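Local coordinates for protein ribonucleoside triphosphate reductase (Lactobacillus leichmannii, PDB 1L1L) that reduces ribonucleoside triphosphates to their 2'-deoxy forms as a monomeric, allosterically regulated, B12-dependent class II ribonucleotide reductase, at residues Ile575-Gln578 with Asp579-Leu583; Asp531-Thr535 with Leu536-Glu540; Thr106-Gln109 with Arg110-Gly113; Lys695-Tyr698 with Glu699-Gln703. One frame throughout, in Å; residues are numbered along the deposited sequence.

Overall arrangement
Four local contacts begin, continue or end helices at well-separated places in a monomer built round a 10-stranded alpha-beta barrel. Along the sequence they come in the order contact 3, contact 2, contact 1, contact 4. Contact 3 covers the short helix 107-110 and the loop toward strand 119-123, at one margin of a mixed sheet. Contact 2 ends the long helix 512-536. Strand 570-578 leads into contact 1, and helix 695-704 of contact 4 packs on the same antiparallel sheet; the centres of contacts 1 and 4 are about 24 Å apart. No two of the four touch, the nearest pair, contacts 1 and 4, being about 10 Å apart between nearest atoms.

Contact 1: residues Ile575-Gln578 with Asp579-Leu583; sequences IRFQ and DSDPL
Phe577 and Asp581 meet where strand 570-578 gives way to helix 583-589. The carboxylate oxygen Asp581 OD1 sits in the plane of the phenyl ring at its edge, 3.6 Å from Phe577 CD2, with the ring and carboxylate planes nearly perpendicular at 83°. Leu583 CD1 approaches the ring obliquely, 4.1 Å from Phe577 CE2. What brings the aspartate here is a type I beta turn from Gln578 to Asp581, closed by Asp581 N donating to Gln578 O at 2.9 Å. With its CG swung anti to its own nitrogen (chi1 -165°), Asp581 can send its two oxygens different ways. Asp581 OD2 accepts from Leu583 N at 2.8 Å on its anti side, a capping bond at the start of the helix; a water donates to Asp581 OD1 and accepts from Gln578 N, 2.9 Å on each leg. Farther out, Arg33 makes a cation-pi contact with Phe577, and Val29 of helix 27-32 touches both Phe577 and Leu583. Asp579 OD2 is hydrogen-bonded to Thr604 OG1 of strand 603-611. One carboxylate thus ties strand end to helix start, and the amide and water donors would be expected to favour its charged form.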
loop_
_atom_site.group_PDB
_atom_site.type_symbol
_atom_site.label_atom_id
_atom_site.label_comp_id
_atom_site.label_asym_id
_atom_site.label_seq_id
_atom_site.Cartn_x
_atom_site.Cartn_y
_atom_site.Cartn_z
ATOM N N ILE A 575 12.069 -16.565 -8.961
ATOM C CA ILE A 575 12.256 -15.708 -7.803
ATOM C C ILE A 575 13.738 -15.383 -7.743
ATOM O O ILE A 575 14.578 -16.281 -7.799
ATOM C CB ILE A 575 11.831 -16.429 -6.515
ATOM C CG1 ILE A 575 10.412 -16.960 -6.683
ATOM C CG2 ILE A 575 11.918 -15.484 -5.333
ATOM C CD1 ILE A 575 9.413 -15.894 -7.119
ATOM N N ARG A 576 14.061 -14.097 -7.644
ATOM C CA ARG A 576 15.448 -13.662 -7.611
ATOM C C ARG A 576 15.994 -13.501 -6.200
ATOM O O ARG A 576 15.341 -12.909 -5.326
ATOM C CB ARG A 576 15.584 -12.355 -8.406
ATOM C CG ARG A 576 14.907 -12.481 -9.768
ATOM C CD ARG A 576 15.460 -11.537 -10.821
ATOM N NE ARG A 576 15.440 -10.147 -10.388
ATOM C CZ ARG A 576 15.702 -9.121 -11.192
ATOM N NH1 ARG A 576 15.670 -7.875 -10.722
ATOM N NH2 ARG A 576 15.980 -9.339 -12.474
ATOM N N PHE A 577 17.195 -14.041 -5.996
ATOM C CA PHE A 577 17.888 -14.008 -4.715
ATOM C C PHE A 577 19.301 -13.471 -4.864
ATOM O O PHE A 577 19.952 -13.694 -5.882
ATOM C CB PHE A 577 18.051 -15.425 -4.123
ATOM C CG PHE A 577 16.763 -16.114 -3.788
ATOM C CD1 PHE A 577 16.033 -16.776 -4.769
ATOM C CD2 PHE A 577 16.271 -16.084 -2.485
ATOM C CE1 PHE A 577 14.823 -17.397 -4.466
ATOM C CE2 PHE A 577 15.063 -16.702 -2.168
ATOM C CZ PHE A 577 14.334 -17.358 -3.157
ATOM N N GLN A 578 19.780 -12.799 -3.825
ATOM C CA GLN A 578 21.153 -12.320 -3.799
ATOM C C GLN A 578 21.962 -13.616 -3.734
ATOM O O GLN A 578 21.552 -14.574 -3.074
ATOM C CB GLN A 578 21.406 -11.484 -2.540
ATOM C CG GLN A 578 21.541 -9.981 -2.804
ATOM C CD GLN A 578 21.399 -9.128 -1.547
ATOM O OE1 GLN A 578 21.766 -7.949 -1.540
ATOM N NE2 GLN A 578 20.846 -9.713 -0.488
ATOM N N ASP A 579 23.092 -13.658 -4.432
ATOM C CA ASP A 579 23.929 -14.852 -4.441
ATOM C C ASP A 579 24.376 -15.300 -3.049
ATOM O O ASP A 579 24.771 -16.446 -2.872
ATOM C CB ASP A 579 25.161 -14.632 -5.323
ATOM C CG ASP A 579 24.841 -14.667 -6.802
ATOM O OD1 ASP A 579 25.785 -14.526 -7.605
ATOM O OD2 ASP A 579 23.659 -14.840 -7.173
ATOM N N SER A 580 24.308 -14.407 -2.069
ATOM C CA SER A 580 24.717 -14.736 -0.698
ATOM C C SER A 580 23.560 -15.187 0.192
ATOM O O SER A 580 23.779 -15.633 1.319
ATOM C CB SER A 580 25.374 -13.524 -0.032
ATOM O OG SER A 580 26.605 -13.204 -0.648
ATOM N N ASP A 581 22.336 -15.081 -0.312
ATOM C CA ASP A 581 21.168 -15.438 0.475
ATOM C C ASP A 581 21.244 -16.827 1.108
ATOM O O ASP A 581 21.491 -17.824 0.431
ATOM C CB ASP A 581 19.904 -15.323 -0.373
ATOM C CG ASP A 581 18.650 -15.323 0.464
ATOM O OD1 ASP A 581 17.802 -14.421 0.266
ATOM O OD2 ASP A 581 18.511 -16.226 1.321
ATOM N N PRO A 582 21.027 -16.901 2.429
ATOM C CA PRO A 582 21.058 -18.148 3.208
ATOM C C PRO A 582 20.146 -19.255 2.674
ATOM O O PRO A 582 20.434 -20.444 2.843
ATOM C CB PRO A 582 20.634 -17.690 4.601
ATOM C CG PRO A 582 21.196 -16.315 4.680
ATOM C CD PRO A 582 20.847 -15.738 3.317
ATOM N N LEU A 583 19.048 -18.867 2.033
ATOM C CA LEU A 583 18.096 -19.825 1.488
ATOM C C LEU A 583 18.547 -20.615 0.255
ATOM O O LEU A 583 18.040 -21.702 0.001
ATOM C CB LEU A 583 16.780 -19.112 1.149
ATOM C CG LEU A 583 16.019 -18.485 2.315
ATOM C CD1 LEU A 583 14.787 -17.749 1.789
ATOM C CD2 LEU A 583 15.618 -19.588 3.312
HETATM O O HOH W 1 18.096 -12.141 -1.529
#

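Contact 2: residues Asp531-Thr535 with Leu536-Glu540; sequences DYSKT and LGCNE
Leu536 lies against the ring of Tyr532 one helical turn earlier, the main apolar contact at the end of helix 512-536. Leu536 CD1 stands over the centre of one ring face, a CH-pi contact 3.8 Å from the centroid of the Tyr532 ring and only 13° off the normal. Leu536 CG lies over the same ring, 3.7 Å from Tyr532 CE1. With Tyr532 CG anti to the backbone N (chi1 -160°) and Leu536 CG beside its own N, the leucine is brought over the ring. Van der Waals packing also joins Ser533 CB to Glu540 CG at 3.9 Å. Backbone hydrogen bonds finish the turn: Leu536 N reaches Tyr532 O at 3.1 Å, while Ser533 O accepts from Gly537 N at 2.7 Å and, weakly, from Cys538 N at 3.1 Å. Gly537 has positive phi (79°) and is the C-prime residue of a Schellman motif, a common way of ending an alpha-helix. Among side-chain polar groups, Ser533 OG bonds back to Asp529 O within the helix, and Tyr532 OH to Asp63 and Arg449. Helix 436-450 flanks the site through Lys448, which touches Tyr532 and Cys538, and the chain runs on toward strand 545-546.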
loop_
_atom_site.group_PDB
_atom_site.type_symbol
_atom_site.label_atom_id
_atom_site.label_comp_id
_atom_site.label_asym_id
_atom_site.label_seq_id
_atom_site.Cartn_x
_atom_site.Cartn_y
_atom_site.Cartn_z
ATOM N N ASP A 531 -22.237 -5.322 16.115
ATOM C CA ASP A 531 -22.190 -5.880 17.461
ATOM C C ASP A 531 -20.949 -5.436 18.233
ATOM O O ASP A 531 -21.049 -5.037 19.392
ATOM C CB ASP A 531 -22.251 -7.413 17.411
ATOM C CG ASP A 531 -23.464 -7.931 16.643
ATOM O OD1 ASP A 531 -24.417 -7.152 16.419
ATOM O OD2 ASP A 531 -23.469 -9.128 16.272
ATOM N N TYR A 532 -19.781 -5.492 17.590
ATOM C CA TYR A 532 -18.532 -5.105 18.248
ATOM C C TYR A 532 -18.500 -3.621 18.582
ATOM O O TYR A 532 -17.853 -3.205 19.541
ATOM C CB TYR A 532 -17.331 -5.469 17.362
ATOM C CG TYR A 532 -15.995 -5.567 18.085
ATOM C CD1 TYR A 532 -15.924 -5.854 19.450
ATOM C CD2 TYR A 532 -14.794 -5.436 17.384
ATOM C CE1 TYR A 532 -14.691 -6.008 20.095
ATOM C CE2 TYR A 532 -13.562 -5.592 18.017
ATOM C CZ TYR A 532 -13.515 -5.876 19.369
ATOM O OH TYR A 532 -12.294 -6.026 19.986
ATOM N N SER A 533 -19.191 -2.821 17.778
ATOM C CA SER A 533 -19.241 -1.383 18.010
ATOM C C SER A 533 -20.047 -1.141 19.284
ATOM O O SER A 533 -19.713 -0.278 20.089
ATOM C CB SER A 533 -19.898 -0.678 16.819
ATOM O OG SER A 533 -19.122 -0.860 15.647
ATOM N N LYS A 534 -21.106 -1.920 19.459
ATOM C CA LYS A 534 -21.946 -1.810 20.644
ATOM C C LYS A 534 -21.107 -2.143 21.881
ATOM O O LYS A 534 -20.981 -1.330 22.798
ATOM C CB LYS A 534 -23.129 -2.777 20.532
ATOM C CG LYS A 534 -23.962 -2.907 21.808
ATOM C CD LYS A 534 -24.418 -1.542 22.297
ATOM C CE LYS A 534 -25.219 -1.624 23.590
ATOM N NZ LYS A 534 -25.561 -0.255 24.068
ATOM N N THR A 535 -20.526 -3.338 21.886
ATOM C CA THR A 535 -19.700 -3.802 22.994
ATOM C C THR A 535 -18.631 -2.795 23.414
ATOM O O THR A 535 -18.433 -2.544 24.603
ATOM C CB THR A 535 -18.992 -5.120 22.634
ATOM O OG1 THR A 535 -19.960 -6.158 22.447
ATOM C CG2 THR A 535 -18.040 -5.510 23.723
ATOM N N LEU A 536 -17.932 -2.233 22.433
ATOM C CA LEU A 536 -16.876 -1.269 22.708
ATOM C C LEU A 536 -17.420 0.127 22.972
ATOM O O LEU A 536 -16.774 0.941 23.634
ATOM C CB LEU A 536 -15.897 -1.216 21.533
ATOM C CG LEU A 536 -15.117 -2.501 21.273
ATOM C CD1 LEU A 536 -14.137 -2.270 20.132
ATOM C CD2 LEU A 536 -14.376 -2.907 22.536
ATOM N N GLY A 537 -18.607 0.397 22.444
ATOM C CA GLY A 537 -19.219 1.698 22.630
ATOM C C GLY A 537 -18.670 2.781 21.716
ATOM O O GLY A 537 -18.736 3.963 22.053
ATOM N N CYS A 538 -18.128 2.391 20.564
ATOM C CA CYS A 538 -17.574 3.360 19.608
ATOM C C CYS A 538 -18.495 3.465 18.403
ATOM O O CYS A 538 -19.521 2.795 18.339
ATOM C CB CYS A 538 -16.199 2.905 19.122
ATOM S SG CYS A 538 -16.282 1.439 18.051
ATOM N N ASN A 539 -18.117 4.297 17.437
ATOM C CA ASN A 539 -18.909 4.465 16.226
ATOM C C ASN A 539 -18.769 3.243 15.331
ATOM O O ASN A 539 -17.750 2.553 15.368
ATOM C CB ASN A 539 -18.439 5.701 15.463
ATOM C CG ASN A 539 -18.725 6.977 16.207
ATOM O OD1 ASN A 539 -19.880 7.296 16.472
ATOM N ND2 ASN A 539 -17.674 7.715 16.560
ATOM N N GLU A 540 -19.797 2.971 14.540
ATOM C CA GLU A 540 -19.764 1.834 13.631
ATOM C C GLU A 540 -18.937 2.271 12.430
ATOM O O GLU A 540 -18.946 3.446 12.079
ATOM C CB GLU A 540 -21.182 1.462 13.191
ATOM C CG GLU A 540 -22.150 1.280 14.354
ATOM C CD GLU A 540 -23.463 0.637 13.945
ATOM O OE1 GLU A 540 -23.980 0.971 12.856
ATOM O OE2 GLU A 540 -23.993 -0.195 14.724
#

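Contact 3: residues Thr106-Gln109 with Arg110-Gly113; sequences TDYQ and RRTG
Thr112 folds back under Tyr108, and its side chain can be followed atom by atom. Thr112 CB stands over the face of the tyrosine ring, a CH-pi contact 3.9 Å from the centroid of the Tyr108 ring. There the side chain forks. Thr112 CG2 runs outward to the phenol end, 3.3 Å from Tyr108 OH. Thr112 OG1, placed anti to its own carbonyl carbon (chi1 -58°), overhangs the rim of the same face and donates to Tyr108 O at 3.0 Å. That carbonyl also takes the N-H of Arg111 from the opposite face of its plane, two donors gripping one oxygen where the helix ends. Thr112 N meanwhile bonds Gln109 O at 3.1 Å. At the other end Thr106 is the N-cap, its OG1 accepting from Gln109 N as well as bonding Ile103 O. Arg110 lies alongside Asp107 in a salt bridge, Arg110 NH2 3.2 Å from Asp107 OD1; NH1 and NH2 both reach this oxygen from the same face, above the carboxylate plane, and it lies in the guanidinium plane. Helix 107-110 follows closely on helix 98-103, whose Ile103 touches Tyr108 and Gln109, and the loop beyond leads to strand 119-123.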
loop_
_atom_site.group_PDB
_atom_site.type_symbol
_atom_site.label_atom_id
_atom_site.label_comp_id
_atom_site.label_asym_id
_atom_site.label_seq_id
_atom_site.Cartn_x
_atom_site.Cartn_y
_atom_site.Cartn_z
ATOM N N THR A 106 5.605 -6.060 17.931
ATOM C CA THR A 106 7.030 -5.797 18.105
ATOM C C THR A 106 7.282 -4.600 19.010
ATOM O O THR A 106 6.380 -3.813 19.287
ATOM C CB THR A 106 7.723 -5.516 16.758
ATOM O OG1 THR A 106 7.149 -4.346 16.166
ATOM C CG2 THR A 106 7.555 -6.685 15.820
ATOM N N ASP A 107 8.520 -4.465 19.466
ATOM C CA ASP A 107 8.883 -3.354 20.334
ATOM C C ASP A 107 8.807 -2.046 19.547
ATOM O O ASP A 107 8.437 -1.001 20.088
ATOM C CB ASP A 107 10.292 -3.564 20.896
ATOM C CG ASP A 107 10.372 -4.760 21.841
ATOM O OD1 ASP A 107 9.730 -4.718 22.919
ATOM O OD2 ASP A 107 11.071 -5.747 21.507
ATOM N N TYR A 108 9.153 -2.105 18.265
ATOM C CA TYR A 108 9.091 -0.910 17.437
ATOM C C TYR A 108 7.653 -0.421 17.353
ATOM O O TYR A 108 7.372 0.758 17.561
ATOM C CB TYR A 108 9.610 -1.187 16.026
ATOM C CG TYR A 108 9.352 -0.036 15.069
ATOM C CD1 TYR A 108 8.258 -0.052 14.201
ATOM C CD2 TYR A 108 10.186 1.079 15.049
ATOM C CE1 TYR A 108 8.007 1.009 13.336
ATOM C CE2 TYR A 108 9.943 2.147 14.189
ATOM C CZ TYR A 108 8.855 2.104 13.333
ATOM O OH TYR A 108 8.636 3.148 12.455
ATOM N N GLN A 109 6.747 -1.346 17.064
ATOM C CA GLN A 109 5.334 -1.024 16.936
ATOM C C GLN A 109 4.820 -0.302 18.171
ATOM O O GLN A 109 4.247 0.784 18.075
ATOM C CB GLN A 109 4.530 -2.305 16.696
ATOM C CG GLN A 109 3.039 -2.102 16.527
ATOM C CD GLN A 109 2.263 -2.451 17.775
ATOM O OE1 GLN A 109 2.217 -3.614 18.190
ATOM N NE2 GLN A 109 1.650 -1.446 18.388
ATOM N N ARG A 110 5.041 -0.894 19.337
ATOM C CA ARG A 110 4.569 -0.287 20.569
ATOM C C ARG A 110 5.181 1.084 20.857
ATOM O O ARG A 110 4.586 1.889 21.572
ATOM C CB ARG A 110 4.786 -1.256 21.737
ATOM C CG ARG A 110 3.937 -2.520 21.597
ATOM C CD ARG A 110 3.891 -3.356 22.866
ATOM N NE ARG A 110 4.701 -4.568 22.768
ATOM C CZ ARG A 110 6.029 -4.581 22.743
ATOM N NH1 ARG A 110 6.704 -3.441 22.813
ATOM N NH2 ARG A 110 6.684 -5.734 22.646
ATOM N N ARG A 111 6.351 1.371 20.292
ATOM C CA ARG A 111 6.966 2.677 20.519
ATOM C C ARG A 111 6.884 3.608 19.299
ATOM O O ARG A 111 7.586 4.622 19.238
ATOM C CB ARG A 111 8.433 2.526 20.946
ATOM C CG ARG A 111 9.399 2.207 19.821
ATOM C CD ARG A 111 10.804 2.664 20.182
ATOM N NE ARG A 111 11.763 2.388 19.118
ATOM C CZ ARG A 111 12.195 1.174 18.798
ATOM N NH1 ARG A 111 11.758 0.115 19.466
ATOM N NH2 ARG A 111 13.058 1.017 17.806
ATOM N N THR A 112 6.029 3.271 18.336
ATOM C CA THR A 112 5.873 4.099 17.137
ATOM C C THR A 112 4.402 4.261 16.742
ATOM O O THR A 112 3.725 3.282 16.441
ATOM C CB THR A 112 6.646 3.494 15.936
ATOM O OG1 THR A 112 8.033 3.367 16.271
ATOM C CG2 THR A 112 6.509 4.386 14.705
ATOM N N GLY A 113 3.915 5.499 16.748
ATOM C CA GLY A 113 2.534 5.757 16.378
ATOM C C GLY A 113 2.313 5.550 14.889
ATOM O O GLY A 113 3.262 5.624 14.108
#

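Contact 4: residues Lys695-Tyr698 with Glu699-Gln703; sequences KETY and EKRSQ
Glu699 and Lys695 open the series of i to i+4 pairs along helix 695-704, an alpha-helix whose surface carries this contact. Glu699 N donates to Lys695 O at 3.0 Å, and the extended side chain brings Glu699 OE2 within 3.2 Å of Lys695 CE. The charged ends are farther apart, with Lys695 NZ 4.2 Å from Glu699 OE2, so these opposite charges are near each other but beyond salt-bridge distance. Lys700 repeats the pattern one residue on: Lys700 N bonds Glu696 O at 3.2 Å, and Lys700 CE passes 3.7 Å from Glu696 OE1, the aliphatic chain again lying nearer the carboxylate than its ammonium does. Arg701 N closes on Thr697 O at 2.9 Å, while Arg701 CG rests beside Thr697 CG2, the two chains pointing the same way. Two bends, at chi2 and chi3, then carry the guanidinium away toward strand 603-611, where Glu607 forms a salt bridge with it; Pro609 of that strand packs against both Arg701 and Tyr698. Ser702 ends the series, its N bonded to Tyr698 O. Ser702 OG lies over one face of the Tyr698 ring, toward the rim, and comes 2.8 Å from Tyr698 O.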
loop_
_atom_site.group_PDB
_atom_site.type_symbol
_atom_site.label_atom_id
_atom_site.label_comp_id
_atom_site.label_asym_id
_atom_site.label_seq_id
_atom_site.Cartn_x
_atom_site.Cartn_y
_atom_site.Cartn_z
ATOM N N LYS A 695 0.921 -28.666 -19.268
ATOM C CA LYS A 695 0.752 -29.511 -18.094
ATOM C C LYS A 695 1.854 -30.559 -17.984
ATOM O O LYS A 695 2.397 -30.784 -16.904
ATOM C CB LYS A 695 -0.610 -30.208 -18.115
ATOM C CG LYS A 695 -0.883 -31.002 -16.840
ATOM C CD LYS A 695 -2.259 -31.652 -16.822
ATOM C CE LYS A 695 -2.514 -32.337 -15.484
ATOM N NZ LYS A 695 -3.869 -32.948 -15.390
ATOM N N GLU A 696 2.186 -31.193 -19.104
ATOM C CA GLU A 696 3.222 -32.222 -19.121
ATOM C C GLU A 696 4.554 -31.736 -18.569
ATOM O O GLU A 696 5.203 -32.440 -17.792
ATOM C CB GLU A 696 3.422 -32.750 -20.546
ATOM C CG GLU A 696 2.598 -33.993 -20.860
ATOM C CD GLU A 696 3.439 -35.266 -20.885
ATOM O OE1 GLU A 696 4.389 -35.368 -20.080
ATOM O OE2 GLU A 696 3.141 -36.170 -21.701
ATOM N N THR A 697 4.960 -30.534 -18.973
ATOM C CA THR A 697 6.223 -29.972 -18.512
ATOM C C THR A 697 6.145 -29.666 -17.029
ATOM O O THR A 697 7.099 -29.882 -16.289
ATOM C CB THR A 697 6.571 -28.674 -19.253
ATOM O OG1 THR A 697 6.646 -28.928 -20.661
ATOM C CG2 THR A 697 7.903 -28.133 -18.767
ATOM N N TYR A 698 5.002 -29.146 -16.599
ATOM C CA TYR A 698 4.823 -28.822 -15.196
ATOM C C TYR A 698 5.002 -30.048 -14.308
ATOM O O TYR A 698 5.717 -30.003 -13.316
ATOM C CB TYR A 698 3.439 -28.215 -14.955
ATOM C CG TYR A 698 3.055 -28.209 -13.500
ATOM C CD1 TYR A 698 2.248 -29.214 -12.970
ATOM C CD2 TYR A 698 3.557 -27.239 -12.631
ATOM C CE1 TYR A 698 1.951 -29.258 -11.604
ATOM C CE2 TYR A 698 3.271 -27.274 -11.269
ATOM C CZ TYR A 698 2.468 -28.286 -10.762
ATOM O OH TYR A 698 2.191 -28.323 -9.412
ATOM N N GLU A 699 4.347 -31.147 -14.669
ATOM C CA GLU A 699 4.444 -32.362 -13.877
ATOM C C GLU A 699 5.883 -32.866 -13.815
ATOM O O GLU A 699 6.360 -33.268 -12.750
ATOM C CB GLU A 699 3.528 -33.429 -14.464
ATOM C CG GLU A 699 2.146 -32.888 -14.769
ATOM C CD GLU A 699 1.142 -33.974 -15.058
ATOM O OE1 GLU A 699 1.431 -34.842 -15.911
ATOM O OE2 GLU A 699 0.056 -33.956 -14.433
ATOM N N LYS A 700 6.576 -32.834 -14.951
ATOM C CA LYS A 700 7.963 -33.283 -14.993
ATOM C C LYS A 700 8.825 -32.437 -14.055
ATOM O O LYS A 700 9.549 -32.964 -13.206
ATOM C CB LYS A 700 8.517 -33.191 -16.419
ATOM C CG LYS A 700 7.900 -34.175 -17.402
ATOM C CD LYS A 700 8.655 -34.183 -18.721
ATOM C CE LYS A 700 8.097 -35.226 -19.679
ATOM N NZ LYS A 700 8.990 -35.417 -20.863
ATOM N N ARG A 701 8.728 -31.121 -14.209
ATOM C CA ARG A 701 9.492 -30.188 -13.389
ATOM C C ARG A 701 9.205 -30.285 -11.889
ATOM O O ARG A 701 10.128 -30.291 -11.079
ATOM C CB ARG A 701 9.245 -28.763 -13.879
ATOM C CG ARG A 701 9.816 -28.506 -15.257
ATOM C CD ARG A 701 11.324 -28.652 -15.215
ATOM N NE ARG A 701 11.909 -27.647 -14.336
ATOM C CZ ARG A 701 12.035 -26.364 -14.661
ATOM N NH1 ARG A 701 11.621 -25.946 -15.852
ATOM N NH2 ARG A 701 12.569 -25.503 -13.799
ATOM N N SER A 702 7.934 -30.358 -11.512
ATOM C CA SER A 702 7.596 -30.452 -10.095
ATOM C C SER A 702 8.120 -31.755 -9.484
ATOM O O SER A 702 8.356 -31.837 -8.275
ATOM C CB SER A 702 6.078 -30.342 -9.902
ATOM O OG SER A 702 5.383 -31.219 -10.770
ATOM N N GLN A 703 8.312 -32.772 -10.319
ATOM C CA GLN A 703 8.817 -34.050 -9.829
ATOM C C GLN A 703 10.290 -33.943 -9.483
ATOM O O GLN A 703 10.823 -34.765 -8.745
ATOM C CB GLN A 703 8.592 -35.143 -10.872
ATOM C CG GLN A 703 7.130 -35.472 -11.059
ATOM C CD GLN A 703 6.882 -36.427 -12.202
ATOM O OE1 GLN A 703 5.740 -36.798 -12.471
ATOM N NE2 GLN A 703 7.950 -36.831 -12.882
#